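Local structure of NADPH Quinone Oxidoreductase (Streptococcus mutans, 4F8Y) at residues I3-T8 / E18-V23; T13-E18 / I125-T130; T161-I166 / Q175-K180. The protein probably catalyses the NADPH-dependent reduction of quinones with a bound flavin-adenine dinucleotide, and binds menadione beside the flavin. One frame throughout, in Å; residues are numbered along the deposited sequence.

Contact 1 of 3, residues I3-T8 / E18-V23. With FAD (flavin-adenine dinucleotide), chain E.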
# COMPACT_ATOMS: atom_id res chain seq x y z
N ILE A 3 13.12 10.64 -17.76
CA ILE A 3 12.58 9.40 -17.19
C ILE A 3 12.95 9.26 -15.72
O ILE A 3 14.13 9.25 -15.37
CB ILE A 3 13.08 8.15 -17.96
CG1 ILE A 3 12.73 8.26 -19.45
CG2 ILE A 3 12.52 6.88 -17.34
CD1 ILE A 3 12.78 6.95 -20.20
N LEU A 4 11.94 9.16 -14.87
CA LEU A 4 12.20 8.89 -13.46
C LEU A 4 11.84 7.44 -13.14
O LEU A 4 10.68 7.03 -13.27
CB LEU A 4 11.40 9.86 -12.57
CG LEU A 4 11.51 9.66 -11.05
CD1 LEU A 4 12.80 10.22 -10.49
CD2 LEU A 4 10.31 10.27 -10.34
N ILE A 5 12.85 6.66 -12.76
CA ILE A 5 12.62 5.30 -12.28
C ILE A 5 12.46 5.37 -10.77
O ILE A 5 13.40 5.77 -10.08
CB ILE A 5 13.81 4.34 -12.60
CG1 ILE A 5 14.13 4.31 -14.10
CG2 ILE A 5 13.52 2.93 -12.08
CD1 ILE A 5 15.58 3.95 -14.40
N VAL A 6 11.30 5.00 -10.26
CA VAL A 6 11.12 4.85 -8.81
C VAL A 6 11.28 3.37 -8.45
O VAL A 6 10.47 2.54 -8.85
CB VAL A 6 9.76 5.40 -8.32
CG1 VAL A 6 9.69 5.36 -6.81
CG2 VAL A 6 9.56 6.81 -8.82
N TYR A 7 12.33 3.06 -7.70
CA TYR A 7 12.72 1.67 -7.42
C TYR A 7 12.56 1.32 -5.93
O TYR A 7 12.96 2.08 -5.04
CB TYR A 7 14.16 1.44 -7.91
CG TYR A 7 14.87 0.24 -7.31
CD1 TYR A 7 14.71 -1.03 -7.84
CD2 TYR A 7 15.71 0.38 -6.21
CE1 TYR A 7 15.36 -2.14 -7.30
CE2 TYR A 7 16.36 -0.71 -5.65
CZ TYR A 7 16.18 -1.96 -6.20
OH TYR A 7 16.83 -3.05 -5.65
N THR A 8 11.97 0.16 -5.68
CA THR A 8 11.57 -0.22 -4.34
C THR A 8 11.98 -1.66 -4.03
O THR A 8 11.32 -2.60 -4.44
CB THR A 8 10.03 -0.09 -4.16
OG1 THR A 8 9.62 1.25 -4.48
CG2 THR A 8 9.61 -0.42 -2.73
N GLU A 18 18.19 -6.38 -10.13
CA GLU A 18 18.63 -6.79 -11.46
C GLU A 18 17.72 -6.21 -12.55
O GLU A 18 18.19 -5.84 -13.63
CB GLU A 18 18.70 -8.32 -11.57
CG GLU A 18 19.19 -8.82 -12.92
CD GLU A 18 20.59 -8.34 -13.25
OE1 GLU A 18 21.40 -8.21 -12.31
OE2 GLU A 18 20.88 -8.11 -14.44
N ILE A 19 16.42 -6.13 -12.26
CA ILE A 19 15.47 -5.48 -13.16
C ILE A 19 15.79 -4.00 -13.33
O ILE A 19 15.78 -3.49 -14.45
CB ILE A 19 14.03 -5.61 -12.64
CG1 ILE A 19 13.58 -7.07 -12.69
CG2 ILE A 19 13.10 -4.72 -13.44
CD1 ILE A 19 12.32 -7.33 -11.91
N LEU A 20 16.09 -3.32 -12.22
CA LEU A 20 16.52 -1.92 -12.24
C LEU A 20 17.73 -1.75 -13.14
O LEU A 20 17.76 -0.85 -13.99
CB LEU A 20 16.90 -1.46 -10.84
CG LEU A 20 17.49 -0.06 -10.75
CD1 LEU A 20 16.48 0.99 -11.23
CD2 LEU A 20 17.99 0.24 -9.32
N LYS A 21 18.72 -2.61 -12.95
CA LYS A 21 19.94 -2.59 -13.75
C LYS A 21 19.64 -2.75 -15.25
O LYS A 21 20.20 -2.04 -16.08
CB LYS A 21 20.89 -3.68 -13.24
CG LYS A 21 22.37 -3.42 -13.47
CD LYS A 21 22.74 -3.62 -14.93
N GLN A 22 18.75 -3.68 -15.59
CA GLN A 22 18.31 -3.89 -16.97
C GLN A 22 17.66 -2.64 -17.57
O GLN A 22 17.86 -2.33 -18.75
CB GLN A 22 17.34 -5.06 -17.04
CG GLN A 22 17.92 -6.38 -16.60
CD GLN A 22 19.06 -6.81 -17.47
OE1 GLN A 22 18.97 -6.79 -18.70
NE2 GLN A 22 20.16 -7.22 -16.84
N VAL A 23 16.85 -1.95 -16.77
CA VAL A 23 16.18 -0.74 -17.23
C VAL A 23 17.17 0.41 -17.43
O VAL A 23 17.22 1.04 -18.50
CB VAL A 23 15.05 -0.32 -16.26
CG1 VAL A 23 14.45 1.03 -16.69
CG2 VAL A 23 13.99 -1.41 -16.18
PA FAD E . 14.66 -12.36 -4.67
O1A FAD E . 14.33 -13.20 -3.30
O2A FAD E . 15.63 -11.31 -4.39
O5B FAD E . 15.21 -13.37 -5.83
C5B FAD E . 14.33 -14.31 -6.37
C4B FAD E . 15.01 -15.34 -7.25
O4B FAD E . 15.70 -14.83 -8.44
C3B FAD E . 16.15 -16.20 -6.55
O3B FAD E . 16.10 -17.59 -6.62
C2B FAD E . 17.42 -15.49 -7.00
O2B FAD E . 18.64 -16.10 -6.71
C1B FAD E . 17.05 -15.21 -8.40
N9A FAD E . 17.89 -14.24 -9.10
C8A FAD E . 18.50 -13.16 -8.59
N7A FAD E . 19.17 -12.53 -9.62
C5A FAD E . 18.95 -13.24 -10.77
C6A FAD E . 19.38 -13.06 -12.07
N6A FAD E . 20.23 -11.93 -12.41
N1A FAD E . 19.01 -13.93 -13.02
C2A FAD E . 18.23 -15.00 -12.71
N3A FAD E . 17.81 -15.17 -11.43
C4A FAD E . 18.17 -14.29 -10.47
N1 FAD E . 3.91 -12.71 -3.87
C2 FAD E . 2.52 -13.28 -4.21
O2 FAD E . 2.32 -13.62 -5.54
N3 FAD E . 1.40 -12.39 -3.62
C4 FAD E . 1.52 -11.75 -2.17
O4 FAD E . 0.67 -10.67 -1.97
C4X FAD E . 2.98 -11.44 -1.75
N5 FAD E . 3.29 -10.81 -0.47
C5X FAD E . 4.65 -10.74 0.03
C6 FAD E . 4.86 -10.03 1.23
C7 FAD E . 6.13 -9.92 1.74
C7M FAD E . 6.36 -9.14 3.03
C8 FAD E . 7.16 -10.50 1.08
C8M FAD E . 8.58 -10.38 1.64
C9 FAD E . 6.95 -11.19 -0.08
C9A FAD E . 5.65 -11.30 -0.61
N10 FAD E . 5.46 -12.03 -1.84
C10 FAD E . 4.14 -12.17 -2.47
C1' FAD E . 6.61 -12.48 -2.60
C2' FAD E . 7.30 -11.45 -3.49
O2' FAD E . 6.47 -10.80 -4.43
C3' FAD E . 8.59 -11.99 -4.08
O3' FAD E . 9.49 -12.44 -3.11
C4' FAD E . 9.21 -10.97 -5.01
O4' FAD E . 8.31 -10.38 -5.90
C5' FAD E . 10.44 -11.48 -5.73
O5' FAD E . 11.27 -10.45 -6.13
P FAD E . 12.64 -10.27 -5.24
O1P FAD E . 13.57 -9.11 -5.95
O2P FAD E . 12.29 -9.92 -3.86
O3P FAD E . 13.24 -11.80 -5.29
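Gln22 NE2 donates to Glu18 OE2 at 2.7 Å, one turn back along a helix whose Leu20 and Val23 pack on Ile5 and Tyr7. The contact lies in the beta-alpha-beta unit of strand 2-7, helix 15-26 and strand 32-37, the start of the flavodoxin-like fold. The segments run almost antiparallel, at 173°, as expected for a helix returning after a strand. The Gln22 bond is bent, 142° at the hydrogen, and reaches the carboxylate on its anti side. No hydrogen bond crosses between the segments; the joint is apolar. Leu20 is the middle piece. Its CD2 methyl sits over one face of the Tyr7 ring, 3.7 Å from the centroid, a CH-pi contact. The ring is brought under the helix because its CG is anti to the backbone N (chi1 161°). The other branch, Leu20 CD1, touches Ile5 CG2 at 3.6 Å. Earlier on the strand, Ile5 CD1 meets Val23 CG1 at 3.9 Å, the two side chains sliding past each other in opposite directions. Val33 and Thr35 of strand 32-37 and Ile80 of strand 76-82 also touch Ile5. The side chain of Glu18 starts away from the strand, and its CG lies 3.3 Å from FAD N6A.

Contact 2 of 3, residues T13-E18 / I125-T130. With FAD (flavin-adenine dinucleotide), chain E; VK3 (menadione), chain H.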
# COMPACT_ATOMS: atom_id res chain seq x y z
N THR A 13 20.99 -6.76 -3.75
CA THR A 13 21.30 -7.93 -4.57
C THR A 13 20.05 -8.75 -4.94
O THR A 13 20.14 -9.92 -5.33
CB THR A 13 22.43 -8.81 -3.95
OG1 THR A 13 22.02 -9.34 -2.68
CG2 THR A 13 23.68 -7.98 -3.75
N SER A 14 18.88 -8.12 -4.85
CA SER A 14 17.61 -8.76 -5.18
C SER A 14 17.42 -8.89 -6.69
O SER A 14 18.12 -8.24 -7.47
CB SER A 14 16.44 -7.97 -4.58
OG SER A 14 16.38 -6.66 -5.12
N PHE A 15 16.47 -9.73 -7.09
CA PHE A 15 16.09 -9.83 -8.48
C PHE A 15 15.60 -8.47 -8.97
O PHE A 15 15.95 -8.04 -10.07
CB PHE A 15 15.00 -10.89 -8.66
CG PHE A 15 14.66 -11.17 -10.10
CD1 PHE A 15 15.58 -11.77 -10.94
CD2 PHE A 15 13.41 -10.84 -10.61
CE1 PHE A 15 15.27 -12.03 -12.26
CE2 PHE A 15 13.09 -11.10 -11.93
CZ PHE A 15 14.02 -11.69 -12.75
N ASN A 16 14.82 -7.78 -8.13
CA ASN A 16 14.33 -6.44 -8.46
C ASN A 16 15.46 -5.49 -8.79
O ASN A 16 15.35 -4.68 -9.71
CB ASN A 16 13.45 -5.87 -7.34
CG ASN A 16 11.99 -6.20 -7.53
OD1 ASN A 16 11.20 -5.34 -7.91
ND2 ASN A 16 11.62 -7.44 -7.29
N ALA A 17 16.55 -5.58 -8.03
CA ALA A 17 17.76 -4.81 -8.31
C ALA A 17 18.32 -5.12 -9.71
O ALA A 17 18.86 -4.24 -10.38
CB ALA A 17 18.82 -5.08 -7.25
N GLU A 18 18.19 -6.38 -10.13
CA GLU A 18 18.63 -6.79 -11.46
C GLU A 18 17.72 -6.21 -12.55
O GLU A 18 18.19 -5.84 -13.63
CB GLU A 18 18.70 -8.32 -11.57
CG GLU A 18 19.19 -8.82 -12.92
CD GLU A 18 20.59 -8.34 -13.25
OE1 GLU A 18 21.40 -8.21 -12.31
OE2 GLU A 18 20.88 -8.11 -14.44
N ILE A 125 6.63 -2.15 -13.37
CA ILE A 125 7.21 -3.50 -13.43
C ILE A 125 7.08 -4.20 -12.08
O ILE A 125 7.67 -3.79 -11.08
CB ILE A 125 8.68 -3.50 -13.90
CG1 ILE A 125 8.84 -2.65 -15.17
CG2 ILE A 125 9.14 -4.92 -14.19
CD1 ILE A 125 10.28 -2.30 -15.48
N THR A 126 6.29 -5.27 -12.06
CA THR A 126 6.00 -6.01 -10.84
C THR A 126 6.61 -7.41 -10.87
O THR A 126 6.77 -8.02 -11.93
CB THR A 126 4.47 -6.14 -10.59
OG1 THR A 126 3.78 -6.20 -11.84
CG2 THR A 126 3.94 -4.96 -9.82
N THR A 127 6.93 -7.91 -9.68
CA THR A 127 7.31 -9.30 -9.48
C THR A 127 6.39 -9.91 -8.40
O THR A 127 5.99 -9.24 -7.46
CB THR A 127 8.81 -9.43 -9.10
OG1 THR A 127 9.09 -8.67 -7.91
CG2 THR A 127 9.68 -8.91 -10.23
N HIS A 128 6.04 -11.18 -8.56
CA HIS A 128 5.28 -11.90 -7.52
C HIS A 128 5.24 -13.41 -7.80
O HIS A 128 5.72 -13.87 -8.84
CB HIS A 128 3.87 -11.32 -7.36
CG HIS A 128 3.04 -11.38 -8.60
ND1 HIS A 128 2.38 -12.52 -9.01
CD2 HIS A 128 2.76 -10.43 -9.53
CE1 HIS A 128 1.73 -12.28 -10.13
NE2 HIS A 128 1.95 -11.02 -10.47
N ASN A 129 4.66 -14.18 -6.87
CA ASN A 129 4.63 -15.64 -6.96
C ASN A 129 3.30 -16.25 -7.41
O ASN A 129 3.14 -17.48 -7.38
CB ASN A 129 5.00 -16.25 -5.61
CG ASN A 129 6.46 -16.20 -5.34
OD1 ASN A 129 7.27 -16.36 -6.26
ND2 ASN A 129 6.83 -15.98 -4.09
N THR A 130 2.35 -15.41 -7.81
CA THR A 130 1.00 -15.83 -8.20
C THR A 130 0.94 -16.12 -9.70
O THR A 130 1.57 -15.41 -10.49
CB THR A 130 -0.04 -14.75 -7.80
OG1 THR A 130 0.11 -14.43 -6.42
CG2 THR A 130 -1.46 -15.23 -8.04
PA FAD E . 14.66 -12.36 -4.67
O1A FAD E . 14.33 -13.20 -3.30
O2A FAD E . 15.63 -11.31 -4.39
O5B FAD E . 15.21 -13.37 -5.83
C5B FAD E . 14.33 -14.31 -6.37
C4B FAD E . 15.01 -15.34 -7.25
O4B FAD E . 15.70 -14.83 -8.44
C3B FAD E . 16.15 -16.20 -6.55
O3B FAD E . 16.10 -17.59 -6.62
C2B FAD E . 17.42 -15.49 -7.00
O2B FAD E . 18.64 -16.10 -6.71
C1B FAD E . 17.05 -15.21 -8.40
N9A FAD E . 17.89 -14.24 -9.10
C8A FAD E . 18.50 -13.16 -8.59
N7A FAD E . 19.17 -12.53 -9.62
C5A FAD E . 18.95 -13.24 -10.77
C6A FAD E . 19.38 -13.06 -12.07
N6A FAD E . 20.23 -11.93 -12.41
N1A FAD E . 19.01 -13.93 -13.02
C2A FAD E . 18.23 -15.00 -12.71
N3A FAD E . 17.81 -15.17 -11.43
C4A FAD E . 18.17 -14.29 -10.47
N1 FAD E . 3.91 -12.71 -3.87
C2 FAD E . 2.52 -13.28 -4.21
O2 FAD E . 2.32 -13.62 -5.54
N3 FAD E . 1.40 -12.39 -3.62
C4 FAD E . 1.52 -11.75 -2.17
O4 FAD E . 0.67 -10.67 -1.97
C4X FAD E . 2.98 -11.44 -1.75
N5 FAD E . 3.29 -10.81 -0.47
C5X FAD E . 4.65 -10.74 0.03
C6 FAD E . 4.86 -10.03 1.23
C7 FAD E . 6.13 -9.92 1.74
C7M FAD E . 6.36 -9.14 3.03
C8 FAD E . 7.16 -10.50 1.08
C8M FAD E . 8.58 -10.38 1.64
C9 FAD E . 6.95 -11.19 -0.08
C9A FAD E . 5.65 -11.30 -0.61
N10 FAD E . 5.46 -12.03 -1.84
C10 FAD E . 4.14 -12.17 -2.47
C1' FAD E . 6.61 -12.48 -2.60
C2' FAD E . 7.30 -11.45 -3.49
O2' FAD E . 6.47 -10.80 -4.43
C3' FAD E . 8.59 -11.99 -4.08
O3' FAD E . 9.49 -12.44 -3.11
C4' FAD E . 9.21 -10.97 -5.01
O4' FAD E . 8.31 -10.38 -5.90
C5' FAD E . 10.44 -11.48 -5.73
O5' FAD E . 11.27 -10.45 -6.13
P FAD E . 12.64 -10.27 -5.24
O1P FAD E . 13.57 -9.11 -5.95
O2P FAD E . 12.29 -9.92 -3.86
O3P FAD E . 13.24 -11.80 -5.29
C1K VK3 H . 2.50 -13.88 0.92
O1K VK3 H . 3.11 -13.31 2.05
C2K VK3 H . 1.02 -13.74 0.74
C3K VK3 H . 0.41 -14.31 -0.37
C4K VK3 H . 1.19 -15.02 -1.32
O4K VK3 H . 0.54 -15.60 -2.42
C5K VK3 H . 2.61 -15.15 -1.14
C6K VK3 H . 3.41 -15.86 -2.07
C7K VK3 H . 4.76 -15.97 -1.89
C8K VK3 H . 5.42 -15.36 -0.70
C9K VK3 H . 4.65 -14.68 0.20
C10 VK3 H . 3.25 -14.55 0.01
C11 VK3 H . -1.10 -14.19 -0.56
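Asn16 ND2 donates to Thr127 OG1 at 2.9 Å, in a nearly straight bond with the acceptor close to the amide plane. This bond joins the two segments. Thr127 OG1 also shares a hydrogen bond of 2.8 Å with FAD O4'; either hydroxyl could be the donor. OG1 is turned between the backbone N and the carbonyl carbon (chi1 58°), which faces it to both partners. The diphosphate is held by the start of helix 15-26. FAD O1P accepts from Asn16 N at 2.8 Å and from Asn16 ND2 at 2.9 Å. Phe15 N donates to FAD O2A. Ser14 is the N-cap, its OG accepting from Ala17 N. At the flavin end, Asn129 N donates to FAD O2 at 2.7 Å, and Thr130 OG1 at 2.5 Å. His128 ND1 accepts from Thr130 N in its ring plane. The packing across the segments is slight: Thr127 CG2 lies 4.2 Å from Phe15 CD2, at the ring edge. Phe15 CD1 lies 3.6 Å from FAD C4A. This is the FAD-binding end of the flavodoxin-like fold, where helix 15-26 begins and strand 120-127 ends, with Ile80 and Pro82 of strand 76-82 touching Asn16 and Leu178 of helix 171-186 touching Phe15.

Contact 3 of 3, residues T161-I166 / Q175-K180. With FAD (flavin-adenine dinucleotide), chain E.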
# COMPACT_ATOMS: atom_id res chain seq x y z
N THR A 161 3.52 -4.37 -16.49
CA THR A 161 4.32 -5.53 -16.83
C THR A 161 4.52 -6.41 -15.60
O THR A 161 5.25 -6.06 -14.67
CB THR A 161 5.69 -5.10 -17.43
OG1 THR A 161 5.47 -4.46 -18.69
CG2 THR A 161 6.62 -6.30 -17.63
N GLU A 162 3.85 -7.57 -15.61
CA GLU A 162 3.87 -8.48 -14.47
C GLU A 162 4.76 -9.69 -14.74
O GLU A 162 4.54 -10.44 -15.69
CB GLU A 162 2.44 -8.94 -14.15
CG GLU A 162 1.44 -7.82 -14.32
CD GLU A 162 0.01 -8.29 -14.20
OE1 GLU A 162 -0.36 -8.77 -13.11
OE2 GLU A 162 -0.75 -8.15 -15.18
N LEU A 163 5.78 -9.86 -13.90
CA LEU A 163 6.65 -11.03 -13.96
C LEU A 163 6.17 -12.02 -12.89
O LEU A 163 6.47 -11.88 -11.70
CB LEU A 163 8.12 -10.63 -13.74
CG LEU A 163 8.65 -9.43 -14.54
CD1 LEU A 163 10.16 -9.27 -14.39
CD2 LEU A 163 8.27 -9.53 -16.01
N THR A 164 5.42 -13.02 -13.35
CA THR A 164 4.67 -13.92 -12.47
C THR A 164 5.44 -15.19 -12.09
O THR A 164 6.53 -15.45 -12.62
CB THR A 164 3.29 -14.27 -13.10
OG1 THR A 164 3.49 -15.07 -14.27
CG2 THR A 164 2.54 -13.00 -13.48
N SER A 165 4.88 -15.97 -11.17
CA SER A 165 5.52 -17.18 -10.65
C SER A 165 7.03 -16.97 -10.62
O SER A 165 7.79 -17.80 -11.13
CB SER A 165 5.16 -18.40 -11.51
OG SER A 165 3.76 -18.48 -11.69
N ILE A 166 7.44 -15.85 -10.03
CA ILE A 166 8.79 -15.33 -10.19
C ILE A 166 9.80 -16.19 -9.45
O ILE A 166 10.93 -16.35 -9.91
CB ILE A 166 8.89 -13.84 -9.76
CG1 ILE A 166 10.10 -13.18 -10.43
CG2 ILE A 166 8.95 -13.69 -8.25
CD1 ILE A 166 10.19 -13.44 -11.91
N GLN A 175 16.00 -15.31 -16.36
CA GLN A 175 16.90 -14.60 -17.27
C GLN A 175 16.14 -14.20 -18.54
O GLN A 175 16.29 -13.09 -19.05
CB GLN A 175 18.12 -15.46 -17.62
N LYS A 176 15.30 -15.11 -19.04
CA LYS A 176 14.37 -14.80 -20.12
C LYS A 176 13.46 -13.60 -19.80
O LYS A 176 13.29 -12.71 -20.63
CB LYS A 176 13.53 -16.03 -20.50
CG LYS A 176 14.22 -17.01 -21.44
CD LYS A 176 13.27 -18.11 -21.88
CE LYS A 176 13.86 -18.93 -23.03
NZ LYS A 176 15.25 -19.42 -22.77
N LEU A 177 12.89 -13.56 -18.60
CA LEU A 177 12.13 -12.39 -18.14
C LEU A 177 12.97 -11.10 -18.20
O LEU A 177 12.47 -10.04 -18.60
CB LEU A 177 11.58 -12.60 -16.73
CG LEU A 177 10.47 -13.64 -16.61
CD1 LEU A 177 9.99 -13.73 -15.18
CD2 LEU A 177 9.33 -13.29 -17.54
N LEU A 178 14.24 -11.19 -17.81
CA LEU A 178 15.15 -10.04 -17.86
C LEU A 178 15.33 -9.56 -19.30
O LEU A 178 15.40 -8.36 -19.55
CB LEU A 178 16.50 -10.37 -17.22
CG LEU A 178 16.49 -10.56 -15.71
CD1 LEU A 178 17.83 -11.12 -15.22
CD2 LEU A 178 16.16 -9.25 -15.01
N HIS A 179 15.40 -10.49 -20.24
CA HIS A 179 15.49 -10.15 -21.66
C HIS A 179 14.25 -9.39 -22.14
O HIS A 179 14.36 -8.43 -22.92
CB HIS A 179 15.69 -11.40 -22.52
CG HIS A 179 16.89 -12.22 -22.14
ND1 HIS A 179 17.87 -11.74 -21.30
CD2 HIS A 179 17.26 -13.47 -22.49
CE1 HIS A 179 18.80 -12.67 -21.15
NE2 HIS A 179 18.46 -13.73 -21.86
N LYS A 180 13.08 -9.83 -21.68
CA LYS A 180 11.82 -9.15 -21.99
C LYS A 180 11.78 -7.70 -21.46
O LYS A 180 11.36 -6.78 -22.17
CB LYS A 180 10.62 -9.97 -21.48
CG LYS A 180 9.26 -9.48 -21.98
CD LYS A 180 8.09 -10.36 -21.51
CE LYS A 180 7.67 -10.07 -20.07
NZ LYS A 180 6.34 -10.66 -19.70
PA FAD E . 14.66 -12.36 -4.67
O1A FAD E . 14.33 -13.20 -3.30
O2A FAD E . 15.63 -11.31 -4.39
O5B FAD E . 15.21 -13.37 -5.83
C5B FAD E . 14.33 -14.31 -6.37
C4B FAD E . 15.01 -15.34 -7.25
O4B FAD E . 15.70 -14.83 -8.44
C3B FAD E . 16.15 -16.20 -6.55
O3B FAD E . 16.10 -17.59 -6.62
C2B FAD E . 17.42 -15.49 -7.00
O2B FAD E . 18.64 -16.10 -6.71
C1B FAD E . 17.05 -15.21 -8.40
N9A FAD E . 17.89 -14.24 -9.10
C8A FAD E . 18.50 -13.16 -8.59
N7A FAD E . 19.17 -12.53 -9.62
C5A FAD E . 18.95 -13.24 -10.77
C6A FAD E . 19.38 -13.06 -12.07
N6A FAD E . 20.23 -11.93 -12.41
N1A FAD E . 19.01 -13.93 -13.02
C2A FAD E . 18.23 -15.00 -12.71
N3A FAD E . 17.81 -15.17 -11.43
C4A FAD E . 18.17 -14.29 -10.47
N1 FAD E . 3.91 -12.71 -3.87
C2 FAD E . 2.52 -13.28 -4.21
O2 FAD E . 2.32 -13.62 -5.54
N3 FAD E . 1.40 -12.39 -3.62
C4 FAD E . 1.52 -11.75 -2.17
O4 FAD E . 0.67 -10.67 -1.97
C4X FAD E . 2.98 -11.44 -1.75
N5 FAD E . 3.29 -10.81 -0.47
C5X FAD E . 4.65 -10.74 0.03
C6 FAD E . 4.86 -10.03 1.23
C7 FAD E . 6.13 -9.92 1.74
C7M FAD E . 6.36 -9.14 3.03
C8 FAD E . 7.16 -10.50 1.08
C8M FAD E . 8.58 -10.38 1.64
C9 FAD E . 6.95 -11.19 -0.08
C9A FAD E . 5.65 -11.30 -0.61
N10 FAD E . 5.46 -12.03 -1.84
C10 FAD E . 4.14 -12.17 -2.47
C1' FAD E . 6.61 -12.48 -2.60
C2' FAD E . 7.30 -11.45 -3.49
O2' FAD E . 6.47 -10.80 -4.43
C3' FAD E . 8.59 -11.99 -4.08
O3' FAD E . 9.49 -12.44 -3.11
C4' FAD E . 9.21 -10.97 -5.01
O4' FAD E . 8.31 -10.38 -5.90
C5' FAD E . 10.44 -11.48 -5.73
O5' FAD E . 11.27 -10.45 -6.13
P FAD E . 12.64 -10.27 -5.24
O1P FAD E . 13.57 -9.11 -5.95
O2P FAD E . 12.29 -9.92 -3.86
O3P FAD E . 13.24 -11.80 -5.29
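Leu163 meets Leu177 and Lys180, and Ile166 meets Leu177, where the last strand of the flavodoxin-like fold, 155-163, is covered by the last helix, 171-186. Strand 155-163 is an outermost strand of the five-stranded parallel sheet. The helix runs back along it, with short-segment directions 169° apart and axes 10.4 Å apart. Thr161 comes first. Its side chain starts toward the helix, while its OG1 is hydrogen-bonded to Trp123 NE1 and its backbone pairs with strand 120-127. The side chain of Glu162 starts away from the helix. Its O lies 4.4 Å from Lys180 NZ, too far for a hydrogen bond. Leu163 turns inward again. Its CB is 3.9 Å from Leu177 CD1, and its CD2 is 4.1 Å from Lys180 CE. The lysine packs with the aliphatic part of its chain, which bends at chi3. Leu163 also touches Ile19 of helix 15-26. The chain then leaves the sheet. Ile166 follows, its backbone bonded to that of His128. Its CG1 branch is anti to the backbone N (chi1 -158°) and carries CD1 to Leu177 CD1. This pair is 3.3 Å apart, tighter than usual for two carbons. The CG2 branch of Ile166 faces the cofactor, 3.7 Å from FAD C5'. Ile166 therefore joins the end of the strand, the helix and the FAD pocket. No hydrogen bond crosses between the segments. On the helix, the side chain of Leu178 starts away from the strand and touches Glu18 and Gln22; its CD1 lies 3.8 Å from FAD N1A.

Contacts 1 and 3 are the same kind of joint, a helix packed nearly antiparallel on a strand of one parallel sheet. Contact 1 is buried. Contact 3 is partly buried, at an outermost strand, and uses an exposed lysine. Both are apolar across their segments. Contact 2 is also buried but polar: it brings a helix start and a strand end together around FAD. Contacts 1 and 2 share helix 15-26 and Glu18. Contacts 2 and 3 use neighbouring strands, 120-127 and 155-163. Helices 15-26 and 171-186 meet where Glu18 CG lies 3.5 Å from Leu178 CD1. All three contacts reach FAD.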